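Local coordinates for extracellular solute-binding protein family 1 (Kribbella flavida, PDB 5IXP), which probably binds a small solute, perhaps a sugar, outside the cell and delivers it to an ABC transporter, at residues A126-P131 / A156-S161; L169-M174 / Q361-A366; R199-I204 / S378-Q383. All coordinates share one frame; numbering follows the deposited sequence. Where two conformers were deposited one is given.

Contact 1: A126-P131 / A156-S161; sequences ARAGLP and AKMPNS
Two helix ends meet here in a lobe of the solute-binding fold: the Schellman turn that closes helix 122-127 lies against the chain as it leaves helix 144-157, and Ala128 and Met158, a selenomethionine, make the buried centre. The methyl CB of Ala128 rests on Met158 CG at 3.6 Å, with Met158 SE a little farther from the same methyl at 4.1 Å. Met158 sets out with CG anti to its carbonyl carbon (chi1 -52°), and two further bends fold the chain back over Ala128, carrying its terminal methyl on to Arg127. There Met158 CE sits over one face of the guanidinium, offset toward its rim and 3.8 Å from Arg127 NH2; the two side chains cross at about a right angle. Arg127 NH1 also has a long, weak ion pair with Asp230. On the exposed side, Lys157 curls by bends at chi2 and chi3, and its aliphatic part runs past the carbonyl oxygen of Ala128, CE lying 3.7 Å from Ala128 O. No hydrogen bond joins the segments. Each is shaped by bonds of its own: Gly129 N reaches Ala126 O at 3.1 Å, and Ser161 N closes a type I turn on Met158 O. Gly129 has positive phi (82°), the left-handed conformation by which a Schellman motif ends a helix.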
loop_
_atom_site.group_PDB
_atom_site.type_symbol
_atom_site.label_atom_id
_atom_site.label_comp_id
_atom_site.label_asym_id
_atom_site.label_seq_id
_atom_site.Cartn_x
_atom_site.Cartn_y
_atom_site.Cartn_z
ATOM N N ALA A 126 -18.455 -16.182 -14.230
ATOM C CA ALA A 126 -19.644 -16.630 -14.952
ATOM C C ALA A 126 -19.617 -18.140 -15.161
ATOM O O ALA A 126 -20.601 -18.841 -14.886
ATOM C CB ALA A 126 -19.747 -15.902 -16.290
ATOM N N ARG A 127 -18.477 -18.656 -15.629
ATOM C CA ARG A 127 -18.352 -20.075 -15.939
ATOM C C ARG A 127 -18.416 -20.933 -14.684
ATOM O O ARG A 127 -18.781 -22.115 -14.753
ATOM C CB ARG A 127 -17.043 -20.310 -16.701
ATOM C CG ARG A 127 -17.063 -19.714 -18.109
ATOM C CD ARG A 127 -15.680 -19.610 -18.742
ATOM N NE ARG A 127 -14.831 -20.767 -18.455
ATOM C CZ ARG A 127 -13.512 -20.801 -18.659
ATOM N NH1 ARG A 127 -12.879 -19.738 -19.160
ATOM N NH2 ARG A 127 -12.821 -21.894 -18.357
ATOM N N ALA A 128 -18.055 -20.370 -13.538
ATOM C CA ALA A 128 -18.089 -21.098 -12.283
ATOM C C ALA A 128 -19.441 -21.020 -11.591
ATOM O O ALA A 128 -19.605 -21.612 -10.520
ATOM C CB ALA A 128 -16.996 -20.579 -11.341
ATOM N N GLY A 129 -20.409 -20.312 -12.170
ATOM C CA GLY A 129 -21.702 -20.170 -11.530
ATOM C C GLY A 129 -21.776 -19.095 -10.471
ATOM O O GLY A 129 -22.784 -19.020 -9.760
ATOM N N LEU A 130 -20.739 -18.265 -10.340
ATOM C CA LEU A 130 -20.737 -17.150 -9.408
ATOM C C LEU A 130 -21.490 -15.966 -9.998
ATOM O O LEU A 130 -21.695 -15.894 -11.212
ATOM C CB LEU A 130 -19.302 -16.735 -9.089
ATOM C CG LEU A 130 -18.544 -17.628 -8.109
ATOM C CD1 LEU A 130 -17.073 -17.225 -8.035
ATOM C CD2 LEU A 130 -19.201 -17.558 -6.740
ATOM N N PRO A 131 -21.909 -15.013 -9.164
ATOM C CA PRO A 131 -22.434 -13.756 -9.704
ATOM C C PRO A 131 -21.336 -13.010 -10.449
ATOM O O PRO A 131 -20.140 -13.217 -10.216
ATOM C CB PRO A 131 -22.879 -12.985 -8.455
ATOM C CG PRO A 131 -21.994 -13.519 -7.362
ATOM C CD PRO A 131 -21.887 -14.996 -7.683
ATOM N N ALA A 156 -14.030 -25.830 -6.892
ATOM C CA ALA A 156 -14.719 -27.091 -7.143
ATOM C C ALA A 156 -15.247 -27.159 -8.568
ATOM O O ALA A 156 -15.365 -28.251 -9.137
ATOM C CB ALA A 156 -15.856 -27.279 -6.135
ATOM N N LYS A 157 -15.553 -26.007 -9.159
ATOM C CA LYS A 157 -16.069 -25.913 -10.516
ATOM C C LYS A 157 -14.984 -25.648 -11.549
ATOM O O LYS A 157 -15.240 -25.803 -12.744
ATOM C CB LYS A 157 -17.110 -24.794 -10.598
ATOM C CG LYS A 157 -18.214 -24.904 -9.566
ATOM C CD LYS A 157 -19.346 -25.755 -10.099
ATOM C CE LYS A 157 -19.874 -25.151 -11.377
ATOM N NZ LYS A 157 -20.554 -26.150 -12.238
HETATM N N MSE A 158 -13.794 -25.238 -11.125
HETATM C CA MSE A 158 -12.780 -24.748 -12.049
HETATM C C MSE A 158 -11.414 -25.346 -11.740
HETATM O O MSE A 158 -10.536 -24.661 -11.208
HETATM C CB MSE A 158 -12.710 -23.216 -11.987
HETATM C CG MSE A 158 -14.056 -22.526 -12.170
HETATM SE SE MSE A 158 -14.627 -22.592 -14.037
HETATM C CE MSE A 158 -13.607 -21.060 -14.703
ATOM N N PRO A 159 -11.220 -26.618 -12.097
ATOM C CA PRO A 159 -9.978 -27.300 -11.705
ATOM C C PRO A 159 -8.719 -26.676 -12.280
ATOM O O PRO A 159 -7.651 -26.814 -11.676
ATOM C CB PRO A 159 -10.193 -28.731 -12.224
ATOM C CG PRO A 159 -11.156 -28.572 -13.352
ATOM C CD PRO A 159 -12.094 -27.488 -12.905
ATOM N N ASN A 160 -8.803 -25.990 -13.417
ATOM C CA ASN A 160 -7.627 -25.410 -14.053
ATOM C C ASN A 160 -7.408 -23.946 -13.698
ATOM O O ASN A 160 -6.563 -23.295 -14.321
ATOM C CB ASN A 160 -7.719 -25.557 -15.568
ATOM C CG ASN A 160 -7.592 -26.985 -16.011
ATOM O OD1 ASN A 160 -7.004 -27.814 -15.313
ATOM N ND2 ASN A 160 -8.149 -27.292 -17.176
ATOM N N SER A 161 -8.132 -23.410 -12.720
ATOM C CA SER A 161 -7.900 -22.045 -12.263
ATOM C C SER A 161 -7.711 -22.028 -10.755
ATOM O O SER A 161 -8.222 -22.891 -10.039
ATOM C CB SER A 161 -9.056 -21.107 -12.637
ATOM O OG SER A 161 -9.113 -20.903 -14.035
#

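Contact 2: L169-M174 / Q361-A366; sequences LTWEAM and QVFTEA
Phe363 and Thr364, neighbours on helix 356-371, meet Trp171 and Glu172 of helix 167-175. Phe363 touches mainly through its base: CB stands 3.9 Å from Trp171 CZ2, with CG slightly farther at 4.2 Å from the same atom. The phenyl and the six-membered ring of Trp171 are nearly parallel, planes at 14°, yet slid so far apart that they barely overlap, centroids 6.0 Å from each other; Tyr182 also meets the phenyl ring, and Ala384 and Ala388 of helix 377-392 touch it as well. This is helix-to-helix packing: the axes of segments 169-174 and 361-366 pass 10.5 Å apart at closest, with their N-to-C directions at 139°, and the contact ties a helix from the middle of the chain to one near its C-terminal end. Thr364 presents its methyl. CG2, anti to the carbonyl carbon of its own residue, reaches Trp171 CD1 at 3.6 Å and, at a similar separation, Glu172 OE2; the threonine and tryptophan side chains cross at about a right angle. Trp171 sends its indole across with CG anti to the backbone N (chi1 165°), and Asn360 OD1 accepts from NE1. Asn360 ND2 in turn donates to Glu172 OE2, which also forms a salt bridge with Arg175.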
loop_
_atom_site.group_PDB
_atom_site.type_symbol
_atom_site.label_atom_id
_atom_site.label_comp_id
_atom_site.label_asym_id
_atom_site.label_seq_id
_atom_site.Cartn_x
_atom_site.Cartn_y
_atom_site.Cartn_z
ATOM N N LEU A 169 0.735 -12.538 -1.107
ATOM C CA LEU A 169 -0.047 -11.304 -1.235
ATOM C C LEU A 169 -1.338 -11.373 -0.422
ATOM O O LEU A 169 -1.786 -10.351 0.111
ATOM C CB LEU A 169 -0.348 -10.978 -2.700
ATOM C CG LEU A 169 0.825 -10.435 -3.531
ATOM C CD1 LEU A 169 0.337 -9.816 -4.842
ATOM C CD2 LEU A 169 1.649 -9.426 -2.743
ATOM N N THR A 170 -1.939 -12.561 -0.296
ATOM C CA THR A 170 -3.095 -12.698 0.584
ATOM C C THR A 170 -2.703 -12.440 2.035
ATOM O O THR A 170 -3.452 -11.803 2.792
ATOM C CB THR A 170 -3.717 -14.090 0.429
ATOM O OG1 THR A 170 -3.980 -14.352 -0.957
ATOM C CG2 THR A 170 -5.019 -14.196 1.224
ATOM N N TRP A 171 -1.526 -12.922 2.434
ATOM C CA TRP A 171 -0.990 -12.644 3.764
ATOM C C TRP A 171 -0.813 -11.153 3.995
ATOM O O TRP A 171 -1.177 -10.632 5.058
ATOM C CB TRP A 171 0.346 -13.369 3.934
ATOM C CG TRP A 171 1.211 -12.910 5.102
ATOM C CD1 TRP A 171 2.148 -11.907 5.098
ATOM C CD2 TRP A 171 1.236 -13.475 6.416
ATOM N NE1 TRP A 171 2.744 -11.809 6.338
ATOM C CE2 TRP A 171 2.205 -12.761 7.164
ATOM C CE3 TRP A 171 0.525 -14.504 7.040
ATOM C CZ2 TRP A 171 2.478 -13.050 8.505
ATOM C CZ3 TRP A 171 0.802 -14.793 8.374
ATOM C CH2 TRP A 171 1.769 -14.067 9.091
ATOM N N GLU A 172 -0.214 -10.455 3.027
ATOM C CA GLU A 172 -0.054 -9.011 3.168
ATOM C C GLU A 172 -1.400 -8.345 3.411
ATOM O O GLU A 172 -1.527 -7.478 4.287
ATOM C CB GLU A 172 0.610 -8.428 1.921
ATOM C CG GLU A 172 2.046 -8.892 1.715
ATOM C CD GLU A 172 2.988 -8.293 2.759
ATOM O OE1 GLU A 172 3.428 -7.132 2.585
ATOM O OE2 GLU A 172 3.257 -8.962 3.773
ATOM N N ALA A 173 -2.421 -8.760 2.661
ATOM C CA ALA A 173 -3.738 -8.145 2.794
ATOM C C ALA A 173 -4.324 -8.390 4.178
ATOM O O ALA A 173 -4.836 -7.461 4.814
ATOM C CB ALA A 173 -4.674 -8.668 1.706
HETATM N N MSE A 174 -4.228 -9.618 4.679
HETATM C CA MSE A 174 -4.814 -9.944 5.972
HETATM C C MSE A 174 -4.002 -9.418 7.146
HETATM O O MSE A 174 -4.563 -8.875 8.099
HETATM C CB MSE A 174 -4.975 -11.458 6.117
HETATM C CG MSE A 174 -5.884 -12.056 5.066
HETATM SE SE MSE A 174 -6.024 -13.972 5.384
HETATM C CE MSE A 174 -6.888 -13.872 7.144
ATOM N N GLN A 361 9.561 -10.056 6.378
ATOM C CA GLN A 361 10.237 -10.758 5.291
ATOM C C GLN A 361 10.451 -12.231 5.624
ATOM O O GLN A 361 10.315 -13.097 4.752
ATOM C CB GLN A 361 11.570 -10.070 4.985
ATOM C CG GLN A 361 12.284 -10.608 3.760
ATOM C CD GLN A 361 13.561 -9.849 3.433
ATOM O OE1 GLN A 361 13.594 -8.615 3.448
ATOM N NE2 GLN A 361 14.623 -10.587 3.139
ATOM N N VAL A 362 10.784 -12.544 6.878
ATOM C CA VAL A 362 11.004 -13.948 7.222
ATOM C C VAL A 362 9.680 -14.707 7.200
ATOM O O VAL A 362 9.631 -15.870 6.782
ATOM C CB VAL A 362 11.756 -14.112 8.562
ATOM C CG1 VAL A 362 12.834 -13.049 8.729
ATOM C CG2 VAL A 362 10.822 -14.160 9.754
ATOM N N PHE A 363 8.577 -14.055 7.599
ATOM C CA PHE A 363 7.282 -14.729 7.548
ATOM C C PHE A 363 6.829 -14.953 6.112
ATOM O O PHE A 363 6.298 -16.021 5.783
ATOM C CB PHE A 363 6.225 -13.941 8.326
ATOM C CG PHE A 363 6.276 -14.164 9.810
ATOM C CD1 PHE A 363 5.644 -15.262 10.380
ATOM C CD2 PHE A 363 6.968 -13.287 10.635
ATOM C CE1 PHE A 363 5.688 -15.479 11.745
ATOM C CE2 PHE A 363 7.018 -13.495 12.003
ATOM C CZ PHE A 363 6.374 -14.596 12.560
ATOM N N THR A 364 7.028 -13.966 5.234
ATOM C CA THR A 364 6.564 -14.148 3.864
ATOM C C THR A 364 7.446 -15.130 3.106
ATOM O O THR A 364 6.943 -15.881 2.260
ATOM C CB THR A 364 6.487 -12.807 3.119
ATOM O OG1 THR A 364 7.768 -12.166 3.103
ATOM C CG2 THR A 364 5.460 -11.887 3.776
ATOM N N GLU A 365 8.753 -15.153 3.396
ATOM C CA GLU A 365 9.606 -16.178 2.799
ATOM C C GLU A 365 9.135 -17.561 3.215
ATOM O O GLU A 365 9.043 -18.472 2.381
ATOM C CB GLU A 365 11.075 -15.966 3.195
ATOM C CG GLU A 365 11.727 -14.773 2.493
ATOM C CD GLU A 365 13.132 -14.467 2.984
ATOM O OE1 GLU A 365 13.620 -15.162 3.900
ATOM O OE2 GLU A 365 13.751 -13.519 2.452
ATOM N N ALA A 366 8.802 -17.726 4.498
ATOM C CA ALA A 366 8.323 -19.017 4.974
ATOM C C ALA A 366 7.003 -19.389 4.312
ATOM O O ALA A 366 6.811 -20.535 3.888
ATOM C CB ALA A 366 8.183 -18.993 6.497
#

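Contact 3: R199-I204 / S378-Q383; sequences RTWDQI and SAAWKQ
Aromatic contact dominates: Trp381 turns an edge of its six-membered ring onto the face of Trp201, an edge-to-face pair with planes at 58° and 4.8 Å between the centroid of that ring and that of the Trp201 five-membered ring. Its closest atom, Trp381 CE3, sits over the indole and offset toward the rim, 3.5 Å from Trp201 CD2; the neighbouring Trp381 CZ3 reaches back to Trp201 CB at 3.9 Å. In both residues CG stands anti to the backbone N (chi1 173° and 174°), which sends each indole out from its own helix, and the two run past one another, each pointing toward the other's helix. The pairing joins helix 195-209 to helix 377-392, the last helix of the chain, and Ala366 and Leu367 of helix 356-371 also touch Trp201. An aliphatic contact adds to this: the Ala380 methyl lies at the edge of the Trp201 indole, in the ring plane, with CB 3.9 Å from Trp201 CZ2. No hydrogen bond joins the two segments directly; Trp201 NE1 is hydrogen-bonded to Ser377 OG, one residue before 378-383, which helps fix the rotation of the indole. Lys198 has two partners, a salt bridge to Asp202 OD1 and a cation-pi contact with Trp381.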
loop_
_atom_site.group_PDB
_atom_site.type_symbol
_atom_site.label_atom_id
_atom_site.label_comp_id
_atom_site.label_asym_id
_atom_site.label_seq_id
_atom_site.Cartn_x
_atom_site.Cartn_y
_atom_site.Cartn_z
ATOM N N ARG A 199 -3.347 -17.780 13.507
ATOM C CA ARG A 199 -4.630 -18.118 12.900
ATOM C C ARG A 199 -4.705 -17.623 11.461
ATOM O O ARG A 199 -5.267 -18.304 10.592
ATOM C CB ARG A 199 -5.784 -17.568 13.738
ATOM C CG ARG A 199 -6.150 -18.514 14.869
ATOM C CD ARG A 199 -7.480 -18.189 15.508
ATOM N NE ARG A 199 -7.688 -19.001 16.699
ATOM C CZ ARG A 199 -8.847 -19.092 17.340
ATOM N NH1 ARG A 199 -9.903 -18.422 16.895
ATOM N NH2 ARG A 199 -8.952 -19.855 18.422
ATOM N N THR A 200 -4.156 -16.432 11.199
ATOM C CA THR A 200 -4.050 -15.925 9.835
ATOM C C THR A 200 -3.226 -16.866 8.970
ATOM O O THR A 200 -3.631 -17.233 7.860
ATOM C CB THR A 200 -3.420 -14.531 9.859
ATOM O OG1 THR A 200 -4.243 -13.651 10.632
ATOM C CG2 THR A 200 -3.257 -13.978 8.451
ATOM N N TRP A 201 -2.047 -17.245 9.466
ATOM C CA TRP A 201 -1.210 -18.233 8.790
ATOM C C TRP A 201 -1.999 -19.507 8.494
ATOM O O TRP A 201 -2.020 -19.991 7.353
ATOM C CB TRP A 201 0.009 -18.531 9.671
ATOM C CG TRP A 201 0.908 -19.661 9.220
ATOM C CD1 TRP A 201 0.737 -21.002 9.461
ATOM C CD2 TRP A 201 2.147 -19.540 8.508
ATOM N NE1 TRP A 201 1.781 -21.720 8.919
ATOM C CE2 TRP A 201 2.662 -20.848 8.333
ATOM C CE3 TRP A 201 2.872 -18.454 7.998
ATOM C CZ2 TRP A 201 3.871 -21.098 7.664
ATOM C CZ3 TRP A 201 4.068 -18.702 7.327
ATOM C CH2 TRP A 201 4.554 -20.014 7.164
ATOM N N ASP A 202 -2.671 -20.055 9.510
ATOM C CA ASP A 202 -3.383 -21.317 9.320
ATOM C C ASP A 202 -4.446 -21.201 8.239
ATOM O O ASP A 202 -4.620 -22.121 7.428
ATOM C CB ASP A 202 -4.019 -21.781 10.630
ATOM C CG ASP A 202 -2.999 -22.307 11.615
ATOM O OD1 ASP A 202 -1.871 -22.625 11.196
ATOM O OD2 ASP A 202 -3.328 -22.410 12.806
ATOM N N GLN A 203 -5.168 -20.079 8.210
ATOM C CA GLN A 203 -6.257 -19.934 7.248
ATOM C C GLN A 203 -5.730 -19.832 5.818
ATOM O O GLN A 203 -6.328 -20.394 4.890
ATOM C CB GLN A 203 -7.110 -18.718 7.614
ATOM C CG GLN A 203 -8.404 -18.607 6.843
ATOM C CD GLN A 203 -9.351 -17.577 7.455
ATOM O OE1 GLN A 203 -8.916 -16.645 8.130
ATOM N NE2 GLN A 203 -10.652 -17.756 7.233
ATOM N N ILE A 204 -4.618 -19.118 5.612
ATOM C CA ILE A 204 -4.047 -19.041 4.272
ATOM C C ILE A 204 -3.435 -20.374 3.872
ATOM O O ILE A 204 -3.564 -20.805 2.720
ATOM C CB ILE A 204 -3.013 -17.907 4.191
ATOM C CG1 ILE A 204 -3.696 -16.591 4.509
ATOM C CG2 ILE A 204 -2.372 -17.850 2.798
ATOM C CD1 ILE A 204 -2.724 -15.441 4.592
ATOM N N SER A 378 4.096 -26.649 9.320
ATOM C CA SER A 378 4.615 -26.576 10.680
ATOM C C SER A 378 6.110 -26.265 10.686
ATOM O O SER A 378 6.575 -25.474 11.511
ATOM C CB SER A 378 4.324 -27.875 11.432
ATOM O OG SER A 378 5.223 -28.878 11.020
ATOM N N ALA A 379 6.880 -26.859 9.767
ATOM C CA ALA A 379 8.315 -26.577 9.726
ATOM C C ALA A 379 8.583 -25.136 9.307
ATOM O O ALA A 379 9.489 -24.481 9.836
ATOM C CB ALA A 379 9.024 -27.544 8.776
ATOM N N ALA A 380 7.802 -24.625 8.357
ATOM C CA ALA A 380 7.996 -23.243 7.925
ATOM C C ALA A 380 7.640 -22.262 9.036
ATOM O O ALA A 380 8.310 -21.233 9.205
ATOM C CB ALA A 380 7.164 -22.971 6.675
ATOM N N TRP A 381 6.574 -22.548 9.784
ATOM C CA TRP A 381 6.183 -21.650 10.859
ATOM C C TRP A 381 7.245 -21.617 11.949
ATOM O O TRP A 381 7.586 -20.539 12.450
ATOM C CB TRP A 381 4.822 -22.061 11.427
ATOM C CG TRP A 381 4.422 -21.267 12.635
ATOM C CD1 TRP A 381 4.509 -21.658 13.941
ATOM C CD2 TRP A 381 3.872 -19.946 12.648
ATOM N NE1 TRP A 381 4.047 -20.656 14.767
ATOM C CE2 TRP A 381 3.650 -19.596 13.996
ATOM C CE3 TRP A 381 3.541 -19.025 11.647
ATOM C CZ2 TRP A 381 3.120 -18.362 14.371
ATOM C CZ3 TRP A 381 3.008 -17.802 12.021
ATOM C CH2 TRP A 381 2.806 -17.480 13.374
ATOM N N LYS A 382 7.793 -22.785 12.318
ATOM C CA LYS A 382 8.857 -22.796 13.313
ATOM C C LYS A 382 10.075 -22.038 12.808
ATOM O O LYS A 382 10.695 -21.280 13.562
ATOM C CB LYS A 382 9.236 -24.230 13.689
ATOM C CG LYS A 382 8.117 -25.021 14.326
ATOM C CD LYS A 382 8.597 -26.436 14.680
ATOM C CE LYS A 382 7.506 -27.261 15.344
ATOM N NZ LYS A 382 7.123 -26.713 16.680
ATOM N N GLN A 383 10.426 -22.217 11.532
ATOM C CA GLN A 383 11.578 -21.500 10.993
ATOM C C GLN A 383 11.333 -19.999 10.984
ATOM O O GLN A 383 12.231 -19.220 11.326
ATOM C CB GLN A 383 11.924 -21.990 9.584
ATOM C CG GLN A 383 13.069 -21.204 8.954
ATOM C CD GLN A 383 13.564 -21.814 7.658
ATOM O OE1 GLN A 383 13.121 -22.888 7.260
ATOM N NE2 GLN A 383 14.497 -21.128 6.994
#

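Contacts 2 and 3 belong to one continuous helical packing, their centres 10 Å apart. Their segments alternate along the chain: helices 167-175 and 195-209, successive in sequence, pack against the successive C-terminal helices 356-371 and 377-392. They touch directly: Ile204 CD1 lies 3.4 Å from Trp171 CA, and Phe363 CE1 lies 3.6 Å from Trp381 CZ3, bringing the aromatic groups of both contacts together. Contact 1 closes earlier in the chain and stands apart, its centre 26 Å from that of contact 2 and 28 Å from that of contact 3, with nearest atoms about 13 and 14 Å away; the chain beyond segment 156-161 leads on to helix 167-175, the next helix after 144-157.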